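2,3-bisphosphoglycerate-independent phosphoglycerate mutase (Pyrococcus horikoshii, PDB 2ZKT) probably interconverts 2-phosphoglycerate and 3-phosphoglycerate in glycolysis, as a metal-binding mutase of the alkaline phosphatase superfamily that needs no 2,3-bisphosphoglycerate. Local coordinates at residues B[336-348]-B[358-370]. Sequence-based numbering, arbitrary orientation.
Sequences LEEVVIAITGDHS and GDPVPLLIAGGGV. With ZN (zinc ion), chain G.
The carbonyl oxygen of Asp359 is gripped twice by Ser348: directly by the hydroxyl, with OG 2.8 Å from Asp359 O, and through a water that donates to the same oxygen and accepts from Ser348 N. The hydroxyl approaches from above the carbonyl plane, 55° out of it. Asp359 turns its carboxylate elsewhere, to Ser357 and Arg18.

Next along, Val361 wedges into the bend of 345-348 with both methyls. CG1, anti to the backbone N (chi1 -174°), lies 3.3 Å from Gly345 N, while CG2 presses on the backbone of His347, 3.4 Å from its C. Thr344 turns its hydroxyl to the partner strand, where OG1 lies 2.5 Å from Pro362 O, so short that the exact length of this hydrogen bond is doubtful, with the donor again above the carbonyl plane.

Beyond this point the pairing is regular. Strands 339-344 and 361-366 run antiparallel at 170°, and Ile341 with Ala366 and Ile343 with Leu364 form hydrogen-bonded pairs; Ile341 N meets Ala366 O at 2.7 Å. Side chains alternate between the faces. Ile341 CG2 packs on Ala366 CB and Ile343 CB on Leu364 CG, on the face covered by helix 35-43; Ala342 CB meets Ile365 CG1 on the other, where Val340 CG1 also touches Ile365 CG2. At the far end Gly368 N donates to Leu336 O, 2.8 Å away, as the chain enters the type II turn 367-370.

Strand 339-344 also pairs with strand 6-12, so this is the step where the parallel part of the mixed sheet gives way to an antiparallel neighbour. Just past the C-terminal end of strand 339-344, Asp346 OD2 and His347 NE2 bind zinc at 2.3 and 2.4 Å, with Asp13 and Ser60 completing the site, a metal centre at the C-terminal ends of central strands of the sheet, characteristic of the alkaline phosphatase superfamily.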
# COMPACT_ATOMS: atom_id res chain seq x y z
N LEU B 336 -2.02 2.47 -23.43
CA LEU B 336 -3.34 1.99 -23.04
C LEU B 336 -4.42 2.17 -24.14
O LEU B 336 -5.49 1.58 -24.09
CB LEU B 336 -3.75 2.74 -21.77
CG LEU B 336 -2.96 2.24 -20.55
CD1 LEU B 336 -3.35 2.97 -19.26
CD2 LEU B 336 -3.19 0.74 -20.28
N GLU B 337 -4.12 3.04 -25.13
CA GLU B 337 -5.06 3.15 -26.25
C GLU B 337 -4.99 1.91 -27.15
O GLU B 337 -5.89 1.62 -27.94
CB GLU B 337 -4.72 4.43 -27.03
CG GLU B 337 -5.52 4.56 -28.34
CD GLU B 337 -7.00 4.35 -28.07
OE1 GLU B 337 -7.55 5.04 -27.22
OE2 GLU B 337 -7.61 3.55 -28.79
N GLU B 338 -3.86 1.18 -27.04
CA GLU B 338 -3.67 -0.03 -27.85
C GLU B 338 -3.90 -1.31 -27.03
O GLU B 338 -4.14 -2.39 -27.56
CB GLU B 338 -2.24 -0.01 -28.41
CG GLU B 338 -1.95 1.21 -29.29
CD GLU B 338 -0.51 1.14 -29.77
OE1 GLU B 338 0.39 1.18 -28.94
OE2 GLU B 338 -0.31 1.08 -30.98
N VAL B 339 -3.80 -1.20 -25.71
CA VAL B 339 -3.94 -2.37 -24.84
C VAL B 339 -5.00 -2.16 -23.78
O VAL B 339 -4.97 -1.20 -23.01
CB VAL B 339 -2.58 -2.70 -24.14
CG1 VAL B 339 -2.69 -3.98 -23.35
CG2 VAL B 339 -1.47 -2.82 -25.17
N VAL B 340 -5.96 -3.08 -23.74
CA VAL B 340 -7.03 -3.03 -22.76
C VAL B 340 -6.55 -3.87 -21.58
O VAL B 340 -6.26 -5.06 -21.74
CB VAL B 340 -8.31 -3.64 -23.31
CG1 VAL B 340 -9.39 -3.65 -22.24
CG2 VAL B 340 -8.76 -2.85 -24.55
N ILE B 341 -6.45 -3.25 -20.40
CA ILE B 341 -5.97 -3.98 -19.24
C ILE B 341 -7.03 -4.27 -18.17
O ILE B 341 -7.84 -3.41 -17.81
CB ILE B 341 -4.76 -3.25 -18.59
CG1 ILE B 341 -4.19 -4.10 -17.44
CG2 ILE B 341 -5.19 -1.89 -18.08
CD1 ILE B 341 -2.90 -3.55 -16.85
N ALA B 342 -7.00 -5.51 -17.67
CA ALA B 342 -7.93 -5.94 -16.64
C ALA B 342 -7.14 -6.57 -15.50
O ALA B 342 -6.21 -7.35 -15.73
CB ALA B 342 -8.95 -6.93 -17.22
N ILE B 343 -7.50 -6.24 -14.27
CA ILE B 343 -6.81 -6.79 -13.12
C ILE B 343 -7.81 -7.27 -12.07
O ILE B 343 -8.75 -6.56 -11.72
CB ILE B 343 -5.88 -5.74 -12.47
CG1 ILE B 343 -4.83 -5.28 -13.49
CG2 ILE B 343 -5.22 -6.32 -11.22
CD1 ILE B 343 -3.97 -4.11 -13.03
N THR B 344 -7.60 -8.48 -11.58
CA THR B 344 -8.48 -9.00 -10.54
C THR B 344 -7.86 -10.24 -9.92
O THR B 344 -6.70 -10.56 -10.11
CB THR B 344 -9.84 -9.33 -11.18
OG1 THR B 344 -10.79 -9.61 -10.14
CG2 THR B 344 -9.71 -10.57 -12.07
N GLY B 345 -8.68 -10.94 -9.11
CA GLY B 345 -8.23 -12.23 -8.59
C GLY B 345 -9.17 -13.34 -9.07
O GLY B 345 -10.33 -13.11 -9.37
N ASP B 346 -8.60 -14.55 -9.20
CA ASP B 346 -9.45 -15.68 -9.58
C ASP B 346 -10.44 -16.03 -8.45
O ASP B 346 -11.41 -16.76 -8.64
CB ASP B 346 -8.55 -16.88 -9.90
CG ASP B 346 -7.64 -17.18 -8.71
OD1 ASP B 346 -7.18 -16.21 -8.09
OD2 ASP B 346 -7.38 -18.35 -8.43
N HIS B 347 -10.15 -15.50 -7.24
CA HIS B 347 -11.05 -15.72 -6.12
C HIS B 347 -10.56 -15.00 -4.85
O HIS B 347 -9.48 -14.42 -4.80
CB HIS B 347 -11.16 -17.23 -5.87
CG HIS B 347 -9.82 -17.78 -5.46
ND1 HIS B 347 -9.25 -17.53 -4.25
CD2 HIS B 347 -8.97 -18.63 -6.18
CE1 HIS B 347 -8.09 -18.22 -4.25
NE2 HIS B 347 -7.90 -18.89 -5.39
N SER B 348 -11.42 -15.02 -3.81
CA SER B 348 -11.03 -14.44 -2.52
C SER B 348 -10.39 -15.50 -1.61
O SER B 348 -10.78 -16.66 -1.59
CB SER B 348 -12.29 -13.89 -1.84
OG SER B 348 -12.64 -12.65 -2.47
N GLY B 358 -16.16 -17.34 -0.70
CA GLY B 358 -17.08 -17.05 -1.79
C GLY B 358 -17.23 -15.55 -2.02
O GLY B 358 -17.95 -15.13 -2.93
N ASP B 359 -16.55 -14.74 -1.20
CA ASP B 359 -16.60 -13.28 -1.34
C ASP B 359 -16.21 -12.88 -2.78
O ASP B 359 -15.22 -13.37 -3.31
CB ASP B 359 -15.64 -12.61 -0.35
CG ASP B 359 -15.95 -12.95 1.09
OD1 ASP B 359 -17.00 -12.50 1.60
OD2 ASP B 359 -15.14 -13.68 1.72
N PRO B 360 -17.00 -11.99 -3.41
CA PRO B 360 -16.71 -11.54 -4.78
C PRO B 360 -15.32 -10.91 -4.81
O PRO B 360 -14.78 -10.56 -3.77
CB PRO B 360 -17.84 -10.54 -5.08
CG PRO B 360 -18.19 -10.00 -3.69
CD PRO B 360 -18.15 -11.26 -2.84
N VAL B 361 -14.74 -10.74 -6.00
CA VAL B 361 -13.39 -10.21 -6.10
C VAL B 361 -13.33 -8.86 -6.82
O VAL B 361 -13.97 -8.67 -7.85
CB VAL B 361 -12.47 -11.22 -6.84
CG1 VAL B 361 -11.02 -10.73 -6.81
CG2 VAL B 361 -12.58 -12.59 -6.19
N PRO B 362 -12.53 -7.92 -6.28
CA PRO B 362 -12.43 -6.62 -6.94
C PRO B 362 -11.88 -6.79 -8.34
O PRO B 362 -10.99 -7.62 -8.58
CB PRO B 362 -11.51 -5.82 -6.00
CG PRO B 362 -10.69 -6.89 -5.34
CD PRO B 362 -11.69 -7.98 -5.08
N LEU B 363 -12.42 -5.99 -9.27
CA LEU B 363 -12.03 -6.05 -10.67
C LEU B 363 -11.88 -4.64 -11.24
O LEU B 363 -12.67 -3.75 -10.94
CB LEU B 363 -13.13 -6.78 -11.48
CG LEU B 363 -13.13 -6.64 -13.02
CD1 LEU B 363 -11.80 -7.17 -13.58
CD2 LEU B 363 -14.30 -7.42 -13.62
N LEU B 364 -10.86 -4.44 -12.08
CA LEU B 364 -10.69 -3.15 -12.70
C LEU B 364 -10.35 -3.37 -14.18
O LEU B 364 -9.68 -4.34 -14.54
CB LEU B 364 -9.59 -2.33 -12.00
CG LEU B 364 -8.10 -2.48 -12.31
CD1 LEU B 364 -7.78 -2.00 -13.73
CD2 LEU B 364 -7.31 -1.61 -11.32
N ILE B 365 -10.84 -2.47 -15.03
CA ILE B 365 -10.56 -2.52 -16.45
C ILE B 365 -10.23 -1.09 -16.89
O ILE B 365 -10.96 -0.14 -16.57
CB ILE B 365 -11.78 -3.02 -17.26
CG1 ILE B 365 -12.20 -4.41 -16.75
CG2 ILE B 365 -11.42 -3.08 -18.74
CD1 ILE B 365 -13.47 -4.94 -17.42
N ALA B 366 -9.12 -0.94 -17.61
CA ALA B 366 -8.70 0.37 -18.09
C ALA B 366 -8.11 0.24 -19.49
O ALA B 366 -7.58 -0.81 -19.85
CB ALA B 366 -7.67 0.97 -17.12
N GLY B 367 -8.21 1.32 -20.27
CA GLY B 367 -7.69 1.29 -21.62
C GLY B 367 -8.63 1.92 -22.64
O GLY B 367 -9.65 2.53 -22.26
N GLY B 368 -8.31 1.77 -23.92
CA GLY B 368 -9.16 2.34 -24.96
C GLY B 368 -10.56 1.76 -24.91
O GLY B 368 -10.73 0.56 -24.70
N GLY B 369 -11.56 2.63 -25.09
CA GLY B 369 -12.95 2.18 -25.08
C GLY B 369 -13.68 2.25 -23.75
O GLY B 369 -14.91 2.31 -23.72
N VAL B 370 -12.93 2.25 -22.65
CA VAL B 370 -13.55 2.26 -21.33
C VAL B 370 -14.28 3.56 -20.96
O VAL B 370 -13.76 4.66 -21.17
CB VAL B 370 -12.50 1.96 -20.22
CG1 VAL B 370 -13.11 2.17 -18.83
CG2 VAL B 370 -11.96 0.54 -20.37
ZN ZN G . -6.06 -19.39 -6.92
O HOH W 1 -14.05 -15.97 -4.13